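Local coordinates for Lmo1340 protein (Listeria monocytogenes, PDB 4NLM), which is of unknown function but is probably a surface lipoprotein of the bacterium, folded as a YqgU-like six-bladed beta propeller, at residues A[186-191]-A[209-214]; A[202-207]-A[216-221]. One frame throughout, in Å; residues are numbered along the deposited sequence. Where two conformers were deposited one is given.

Interaction 1 (A[186-191]-A[209-214])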
ATOM      1  N   GLY A 186     -10.965 -12.350   1.580  1.00 19.09           N
ATOM      2  CA  GLY A 186     -12.160 -12.609   0.789  1.00 19.85           C
ATOM      3  C   GLY A 186     -13.289 -11.692   1.265  1.00 16.83           C
ATOM      4  O   GLY A 186     -13.077 -10.786   2.082  1.00 18.99           O
ATOM      5  N   ASP A 187     -14.497 -11.980   0.789  1.00 18.05           N
ATOM      6  CA  ASP A 187     -15.676 -11.197   1.125  1.00 18.88           C
ATOM      7  C   ASP A 187     -15.815 -11.028   2.646  1.00 18.14           C
ATOM      8  O   ASP A 187     -16.012  -9.909   3.126  1.00 17.67           O
ATOM      9  CB  ASP A 187     -16.908 -11.891   0.532  1.00 20.11           C
ATOM     10  CG  ASP A 187     -18.211 -11.110   0.718  1.00 21.89           C
ATOM     11  OD1 ASP A 187     -18.194  -9.870   0.862  1.00 24.19           O
ATOM     12  OD2 ASP A 187     -19.282 -11.761   0.677  1.00 36.41           O
ATOM     13  N   ASN A 188     -15.667 -12.129   3.386  1.00 16.66           N
ATOM     14  CA  ASN A 188     -15.850 -12.121   4.852  1.00 17.55           C
ATOM     15  C   ASN A 188     -14.712 -12.737   5.648  1.00 15.87           C
ATOM     16  O   ASN A 188     -14.890 -13.091   6.801  1.00 17.80           O
ATOM     17  CB  ASN A 188     -17.136 -12.878   5.228  1.00 21.99           C
ATOM     18  CG  ASN A 188     -18.410 -12.150   4.820  1.00 23.91           C
ATOM     19  OD1 ASN A 188     -18.627 -10.995   5.195  1.00 38.00           O
ATOM     20  ND2 ASN A 188     -19.247 -12.812   4.040  1.00 25.33           N
ATOM     21  N   LEU A 189     -13.550 -12.871   5.041  1.00 16.47           N
ATOM     22  CA  LEU A 189     -12.413 -13.517   5.672  1.00 15.00           C
ATOM     23  C   LEU A 189     -11.263 -12.551   5.879  1.00 15.18           C
ATOM     24  O   LEU A 189     -10.986 -11.704   5.018  1.00 15.04           O
ATOM     25  CB  LEU A 189     -11.880 -14.665   4.817  1.00 18.17           C
ATOM     26  CG  LEU A 189     -12.804 -15.853   4.621  1.00 18.85           C
ATOM     27  CD1 LEU A 189     -12.236 -16.846   3.620  1.00 22.13           C
ATOM     28  CD2 LEU A 189     -13.126 -16.557   5.933  1.00 21.26           C
ATOM     29  N   VAL A 190     -10.588 -12.673   7.017  0.50 15.05           N
ATOM     30  CA  VAL A 190      -9.420 -11.841   7.310  0.50 15.51           C
ATOM     31  C   VAL A 190      -8.318 -12.745   7.820  0.50 14.91           C
ATOM     32  O   VAL A 190      -8.578 -13.773   8.439  0.50 13.96           O
ATOM     33  CB  VAL A 190      -9.727 -10.745   8.362  0.50 17.23           C
ATOM     34  CG1 VAL A 190     -10.104 -11.350   9.706  0.50 17.41           C
ATOM     35  CG2 VAL A 190      -8.533  -9.829   8.553  0.50 21.72           C
ATOM     36  N   ILE A 191      -7.092 -12.406   7.455  1.00 13.87           N
ATOM     37  CA  ILE A 191      -5.915 -13.068   7.962  1.00 13.35           C
ATOM     38  C   ILE A 191      -5.233 -12.060   8.904  1.00 12.97           C
ATOM     39  O   ILE A 191      -5.197 -10.853   8.630  1.00 14.11           O
ATOM     40  CB  ILE A 191      -4.934 -13.459   6.831  1.00 14.13           C
ATOM     41  CG1 ILE A 191      -5.497 -14.556   5.932  1.00 16.28           C
ATOM     42  CG2 ILE A 191      -3.600 -13.947   7.386  1.00 16.36           C
ATOM     43  CD1 ILE A 191      -4.683 -14.818   4.681  1.00 17.79           C
ATOM     44  N   ASP A 209     -13.356 -15.845   9.852  1.00 16.94           N
ATOM     45  CA  ASP A 209     -14.490 -15.155   9.278  1.00 17.78           C
ATOM     46  C   ASP A 209     -14.800 -13.980  10.206  1.00 19.61           C
ATOM     47  O   ASP A 209     -14.904 -14.152  11.412  1.00 20.57           O
ATOM     48  CB  ASP A 209     -15.672 -16.112   9.165  1.00 20.90           C
ATOM     49  CG  ASP A 209     -16.828 -15.532   8.372  1.00 27.22           C
ATOM     50  OD1 ASP A 209     -17.327 -14.451   8.734  1.00 26.09           O
ATOM     51  OD2 ASP A 209     -17.219 -16.161   7.367  1.00 32.89           O
ATOM     52  N   ILE A 210     -14.972 -12.797   9.642  1.00 16.70           N
ATOM     53  CA  ILE A 210     -15.165 -11.561  10.441  1.00 20.62           C
ATOM     54  C   ILE A 210     -16.442 -11.499  11.250  1.00 22.64           C
ATOM     55  O   ILE A 210     -16.625 -10.638  12.123  1.00 22.81           O
ATOM     56  CB  ILE A 210     -15.128 -10.291   9.571  1.00 24.47           C
ATOM     57  CG1 ILE A 210     -16.275 -10.264   8.560  1.00 24.05           C
ATOM     58  CG2 ILE A 210     -13.784 -10.152   8.892  1.00 21.00           C
ATOM     59  CD1 ILE A 210     -16.381  -8.968   7.787  1.00 26.32           C
ATOM     60  N   ARG A 211     -17.343 -12.410  10.951  1.00 21.72           N
ATOM     61  CA  ARG A 211     -18.615 -12.463  11.628  1.00 22.50           C
ATOM     62  C   ARG A 211     -18.561 -13.312  12.892  1.00 25.84           C
ATOM     63  O   ARG A 211     -19.404 -13.148  13.785  1.00 29.51           O
ATOM     64  CB  ARG A 211     -19.626 -13.046  10.653  1.00 25.11           C
ATOM     65  CG  ARG A 211     -19.918 -12.120   9.480  1.00 28.36           C
ATOM     66  CD  ARG A 211     -20.781 -12.805   8.443  1.00 31.07           C
ATOM     67  NE  ARG A 211     -20.074 -13.904   7.800  1.00 30.70           N
ATOM     68  CZ  ARG A 211     -20.587 -14.748   6.906  1.00 36.34           C
ATOM     69  NH1 ARG A 211     -19.804 -15.693   6.397  1.00 35.73           N
ATOM     70  NH2 ARG A 211     -21.859 -14.666   6.518  1.00 39.33           N
ATOM     71  N   ASP A 212     -17.597 -14.231  12.967  1.00 29.24           N
ATOM     72  CA  ASP A 212     -17.495 -15.152  14.098  1.00 32.68           C
ATOM     73  C   ASP A 212     -16.066 -15.551  14.432  1.00 27.61           C
ATOM     74  O   ASP A 212     -15.451 -16.360  13.722  1.00 26.17           O
ATOM     75  CB  ASP A 212     -18.296 -16.417  13.780  1.00 33.04           C
ATOM     76  CG  ASP A 212     -18.241 -17.445  14.899  1.00 37.00           C
ATOM     77  OD1 ASP A 212     -17.842 -17.083  16.026  1.00 40.66           O
ATOM     78  OD2 ASP A 212     -18.609 -18.613  14.653  1.00 47.38           O
ATOM     79  N   SER A 213     -15.544 -15.020  15.535  1.00 29.79           N
ATOM     80  CA  SER A 213     -14.161 -15.307  15.924  1.00 30.95           C
ATOM     81  C   SER A 213     -13.928 -16.775  16.292  1.00 33.79           C
ATOM     82  O   SER A 213     -12.792 -17.222  16.338  1.00 32.46           O
ATOM     83  CB  SER A 213     -13.712 -14.398  17.068  1.00 37.34           C
ATOM     84  OG  SER A 213     -14.565 -14.532  18.190  1.00 44.99           O
ATOM     85  N   ALA A 214     -14.990 -17.533  16.545  1.00 31.85           N
ATOM     86  CA  ALA A 214     -14.819 -18.957  16.827  1.00 33.72           C
ATOM     87  C   ALA A 214     -14.230 -19.689  15.607  1.00 32.55           C
ATOM     88  O   ALA A 214     -13.687 -20.787  15.733  1.00 39.32           O
ATOM     89  CB  ALA A 214     -16.144 -19.580  17.244  1.00 38.92           C
TER

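Interaction 2 (A[202-207]-A[216-221])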
ATOM      1  N   LEU A 202       8.341 -12.140  14.964  1.00 17.23           N
ATOM      2  CA  LEU A 202       7.499 -13.182  14.385  1.00 16.54           C
ATOM      3  C   LEU A 202       6.171 -13.364  15.078  1.00 14.25           C
ATOM      4  O   LEU A 202       6.032 -13.103  16.250  1.00 18.82           O
ATOM      5  CB  LEU A 202       8.227 -14.560  14.426  1.00 22.29           C
ATOM      6  CG  LEU A 202       9.522 -14.845  13.685  1.00 24.57           C
ATOM      7  CD1 LEU A 202      10.119 -16.170  14.093  1.00 22.60           C
ATOM      8  CD2 LEU A 202       9.216 -14.852  12.213  1.00 24.87           C
ATOM      9  N   GLY A 203       5.207 -13.870  14.334  1.00 14.96           N
ATOM     10  CA  GLY A 203       3.904 -14.256  14.870  1.00 15.29           C
ATOM     11  C   GLY A 203       3.401 -15.457  14.107  1.00 15.54           C
ATOM     12  O   GLY A 203       4.133 -16.057  13.333  1.00 15.61           O
ATOM     13  N   ASN A 204       2.148 -15.819  14.329  1.00 15.10           N
ATOM     14  CA  ASN A 204       1.522 -16.924  13.615  1.00 15.64           C
ATOM     15  C   ASN A 204       0.322 -16.376  12.867  1.00 14.59           C
ATOM     16  O   ASN A 204      -0.423 -15.563  13.411  1.00 15.45           O
ATOM     17  CB  ASN A 204       1.148 -18.014  14.611  1.00 17.84           C
ATOM     18  CG  ASN A 204       2.373 -18.641  15.230  1.00 19.37           C
ATOM     19  OD1 ASN A 204       3.148 -19.279  14.533  1.00 23.34           O
ATOM     20  ND2 ASN A 204       2.576 -18.434  16.526  1.00 28.19           N
ATOM     21  N   LEU A 205       0.157 -16.790  11.618  0.50 13.72           N
ATOM     22  CA  LEU A 205      -0.942 -16.301  10.790  0.50 13.10           C
ATOM     23  C   LEU A 205      -2.187 -17.137  10.975  0.50 13.27           C
ATOM     24  O   LEU A 205      -2.121 -18.351  10.859  0.50 15.80           O
ATOM     25  CB  LEU A 205      -0.578 -16.343   9.323  0.50 11.55           C
ATOM     26  CG  LEU A 205       0.647 -15.607   8.852  0.50 10.16           C
ATOM     27  CD1 LEU A 205       0.661 -15.609   7.341  0.50 13.42           C
ATOM     28  CD2 LEU A 205       0.582 -14.185   9.374  0.50  9.97           C
ATOM     29  N   TYR A 206      -3.300 -16.449  11.230  1.00 14.36           N
ATOM     30  CA  TYR A 206      -4.598 -17.051  11.436  1.00 16.05           C
ATOM     31  C   TYR A 206      -5.593 -16.530  10.418  1.00 16.23           C
ATOM     32  O   TYR A 206      -5.556 -15.375  10.025  1.00 16.78           O
ATOM     33  CB  TYR A 206      -5.118 -16.715  12.839  1.00 17.92           C
ATOM     34  CG  TYR A 206      -4.430 -17.488  13.919  1.00 19.06           C
ATOM     35  CD1 TYR A 206      -3.254 -17.036  14.466  1.00 18.33           C
ATOM     36  CD2 TYR A 206      -4.971 -18.667  14.406  1.00 23.39           C
ATOM     37  CE1 TYR A 206      -2.608 -17.737  15.462  1.00 23.62           C
ATOM     38  CE2 TYR A 206      -4.331 -19.380  15.406  1.00 28.92           C
ATOM     39  CZ  TYR A 206      -3.142 -18.911  15.920  1.00 28.23           C
ATOM     40  OH  TYR A 206      -2.492 -19.598  16.919  1.00 35.72           O
ATOM     41  N   LEU A 207      -6.504 -17.414  10.011  1.00 17.88           N
ATOM     42  CA  LEU A 207      -7.611 -17.086   9.117  1.00 16.37           C
ATOM     43  C   LEU A 207      -8.899 -17.137   9.945  1.00 17.83           C
ATOM     44  O   LEU A 207      -9.076 -18.035  10.771  1.00 19.02           O
ATOM     45  CB  LEU A 207      -7.752 -18.121   8.006  1.00 20.01           C
ATOM     46  CG  LEU A 207      -8.831 -17.878   6.948  1.00 18.83           C
ATOM     47  CD1 LEU A 207      -8.558 -16.602   6.162  1.00 19.42           C
ATOM     48  CD2 LEU A 207      -8.917 -19.060   5.986  1.00 22.13           C
ATOM     49  N   LYS A 216     -11.622 -18.860  13.973  1.00 28.70           N
ATOM     50  CA  LYS A 216     -10.146 -18.648  13.928  1.00 25.44           C
ATOM     51  C   LYS A 216      -9.347 -19.958  13.765  1.00 26.22           C
ATOM     52  O   LYS A 216      -9.553 -20.921  14.533  1.00 31.00           O
ATOM     53  CB  LYS A 216      -9.751 -17.931  15.216  1.00 32.94           C
ATOM     54  CG  LYS A 216      -8.275 -17.865  15.523  1.00 32.86           C
ATOM     55  CD  LYS A 216      -8.110 -17.461  16.979  1.00 35.81           C
ATOM     56  CE  LYS A 216      -6.676 -17.595  17.446  1.00 43.85           C
ATOM     57  NZ  LYS A 216      -5.832 -16.543  16.843  1.00 44.20           N
ATOM     58  N   ASN A 217      -8.428 -19.978  12.796  0.60 27.13           N
ATOM     59  CA  ASN A 217      -7.621 -21.162  12.508  0.60 28.34           C
ATOM     60  C   ASN A 217      -6.206 -20.824  12.032  0.60 27.53           C
ATOM     61  O   ASN A 217      -6.015 -19.961  11.170  0.60 20.71           O
ATOM     62  CB  ASN A 217      -8.333 -22.005  11.447  0.60 29.22           C
ATOM     63  CG  ASN A 217      -7.515 -23.198  10.981  0.60 39.88           C
ATOM     64  OD1 ASN A 217      -6.838 -23.834  11.784  0.60 42.59           O
ATOM     65  ND2 ASN A 217      -7.571 -23.506   9.689  0.60 40.69           N
ATOM     66  N   LEU A 218      -5.224 -21.526  12.594  1.00 25.68           N
ATOM     67  CA  LEU A 218      -3.814 -21.347  12.236  1.00 22.33           C
ATOM     68  C   LEU A 218      -3.559 -21.815  10.809  1.00 24.08           C
ATOM     69  O   LEU A 218      -3.845 -22.970  10.473  1.00 27.76           O
ATOM     70  CB  LEU A 218      -2.934 -22.176  13.169  1.00 25.87           C
ATOM     71  CG  LEU A 218      -1.460 -22.251  12.758  1.00 29.52           C
ATOM     72  CD1 LEU A 218      -0.809 -20.917  13.018  1.00 25.96           C
ATOM     73  CD2 LEU A 218      -0.736 -23.357  13.506  1.00 32.56           C
ATOM     74  N   ILE A 219      -3.016 -20.938   9.967  1.00 19.11           N
ATOM     75  CA  ILE A 219      -2.728 -21.304   8.587  1.00 19.77           C
ATOM     76  C   ILE A 219      -1.226 -21.314   8.265  1.00 16.92           C
ATOM     77  O   ILE A 219      -0.787 -22.113   7.454  1.00 20.97           O
ATOM     78  CB  ILE A 219      -3.538 -20.473   7.566  1.00 20.63           C
ATOM     79  CG1 ILE A 219      -3.335 -18.977   7.786  1.00 20.11           C
ATOM     80  CG2 ILE A 219      -5.027 -20.833   7.649  1.00 20.71           C
ATOM     81  CD1 ILE A 219      -3.795 -18.108   6.637  1.00 19.27           C
ATOM     82  N   VAL A 220      -0.429 -20.463   8.907  1.00 17.81           N
ATOM     83  CA  VAL A 220       1.015 -20.429   8.648  1.00 18.12           C
ATOM     84  C   VAL A 220       1.740 -19.999   9.921  1.00 17.05           C
ATOM     85  O   VAL A 220       1.476 -18.940  10.450  1.00 17.18           O
ATOM     86  CB  VAL A 220       1.392 -19.450   7.503  1.00 18.23           C
ATOM     87  CG1 VAL A 220       2.843 -19.630   7.128  1.00 18.84           C
ATOM     88  CG2 VAL A 220       0.523 -19.663   6.273  1.00 21.64           C
ATOM     89  N   ALA A 221       2.686 -20.806  10.380  1.00 18.28           N
ATOM     90  CA  ALA A 221       3.397 -20.511  11.588  1.00 17.67           C
ATOM     91  C   ALA A 221       4.639 -19.670  11.332  1.00 15.58           C
ATOM     92  O   ALA A 221       5.251 -19.727  10.281  1.00 17.29           O
ATOM     93  CB  ALA A 221       3.815 -21.816  12.255  1.00 22.46           C
TER

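Interaction 1 (A[186-191]-A[209-214])
Asn-188 meets Asp-209, Ile-210 and Arg-211 at one end of a four-stranded antiparallel blade of the propeller, where strand 189-194 begins and the hairpin joining strands 203-209 and 212-223 turns over. The backbone link is a single bond, from Ile-210 N to Asn-188 O at 2.9 Å. The same oxygen also receives a CA-H...O contact from Asp-209 CA at 3.2 Å. Leu-189 and Asp-209 form an antiparallel non-hydrogen-bonded pair, and Leu-189 CD2 lies against Asp-209 CA. On the other face of the strand, Val-190 CG1 touches Ile-210 CG2 at 4.0 Å, the two side chains crossing at about a right angle. With chi1 at 63°, Ile-210 places CG1 between its backbone N and carbonyl carbon, bringing it close to Asn-188 O, while CG2 is left to meet the valine. Ile-210 also packs on Ile-175 of a loop and on Trp-184 of the outermost strand 182-184. The Asn-188 amide is stacked on the Arg-211 guanidinium, the two planes only 20° apart, with ND2 3.7 Å from the guanidinium plane and over its centre.

The partner that orients this guanidinium is Asp-209, within the type I turn Asp-209 to Asp-212. Arg-211 bends at chi3 (-67°) and returns side-on to the carboxylate, giving NE to OD1 and NH1 to OD2, a salt bridge whose two bonds should fix the rotation of both groups. Thr-215 OG1 is hydrogen-bonded to Asp-209 N and to Asp-212 O, so it links the two ends of the turn. An Asx turn completes the arrangement: Asp-209 OD1, already bound to Arg-211 NE, accepts Arg-211 N at 3.0 Å through its anti lone pair.

Interaction 2 (A[202-207]-A[216-221])
Tyr-206 lies between Lys-216 and Leu-218, its ring filling the gap between two side chains of the facing strand in a beta hairpin of the propeller blade. The lysine chain runs extended until chi4, where a bend to 72° turns NZ over the ring. There Lys-216 NZ makes a cation-pi contact 3.2 Å from the centroid of the Tyr-206 ring, almost on the ring normal; CE follows as a CH-pi contact nearer the rim. Leu-218 CD1 sits over the opposite face, offset toward the rim, and also reaches Asn-204 CB at 3.8 Å.

A classic beta bulge shapes the rest. Ile-219 and Val-220 both face Leu-205, whose O accepts from Ile-219 N at 2.9 Å and more weakly from Val-220 N; the extra residue shifts the register by one. On the face away from the tyrosine, Leu-205 and Val-220 run side by side, CD1 of the leucine against CB of the valine. Ile-219 fits between two leucines there, presenting CG1 to Leu-205 CB and CG2 to Leu-207 CB at 3.9 Å, and continues onto Ile-191 and Phe-253. Asn-204 OD1 approaches Ala-221 but is hydrogen-bonded to Asn-222 N.

The two faces thus differ in chemistry: aliphatic side chains pack against one another on one, while on the other the ammonium over the pi cloud would probably be stabilised electrostatically by the ring.

Both interactions belong to one antiparallel blade and both draw on the hairpin of strands 203-209 and 212-223, with centres 13 Å apart. Interaction 1 is a surface contact at the blade's end, where the start of strand 189-194 meets the end of 203-209 and the hairpin turn that follows it; interaction 2 runs along the hairpin itself and is partly buried. The first mixes an amide-guanidinium stack with a small aliphatic contact, and one backbone bond crosses its segments, whereas five, one of them weak, cross in the second. Positive side chains serve differently: stacked with an amide in 186-191/209-214, set over an aromatic ring in 202-207/216-221. The two meet through aliphatic packing, Ile-191 CD1 lying 3.9 Å from Ile-219 CD1.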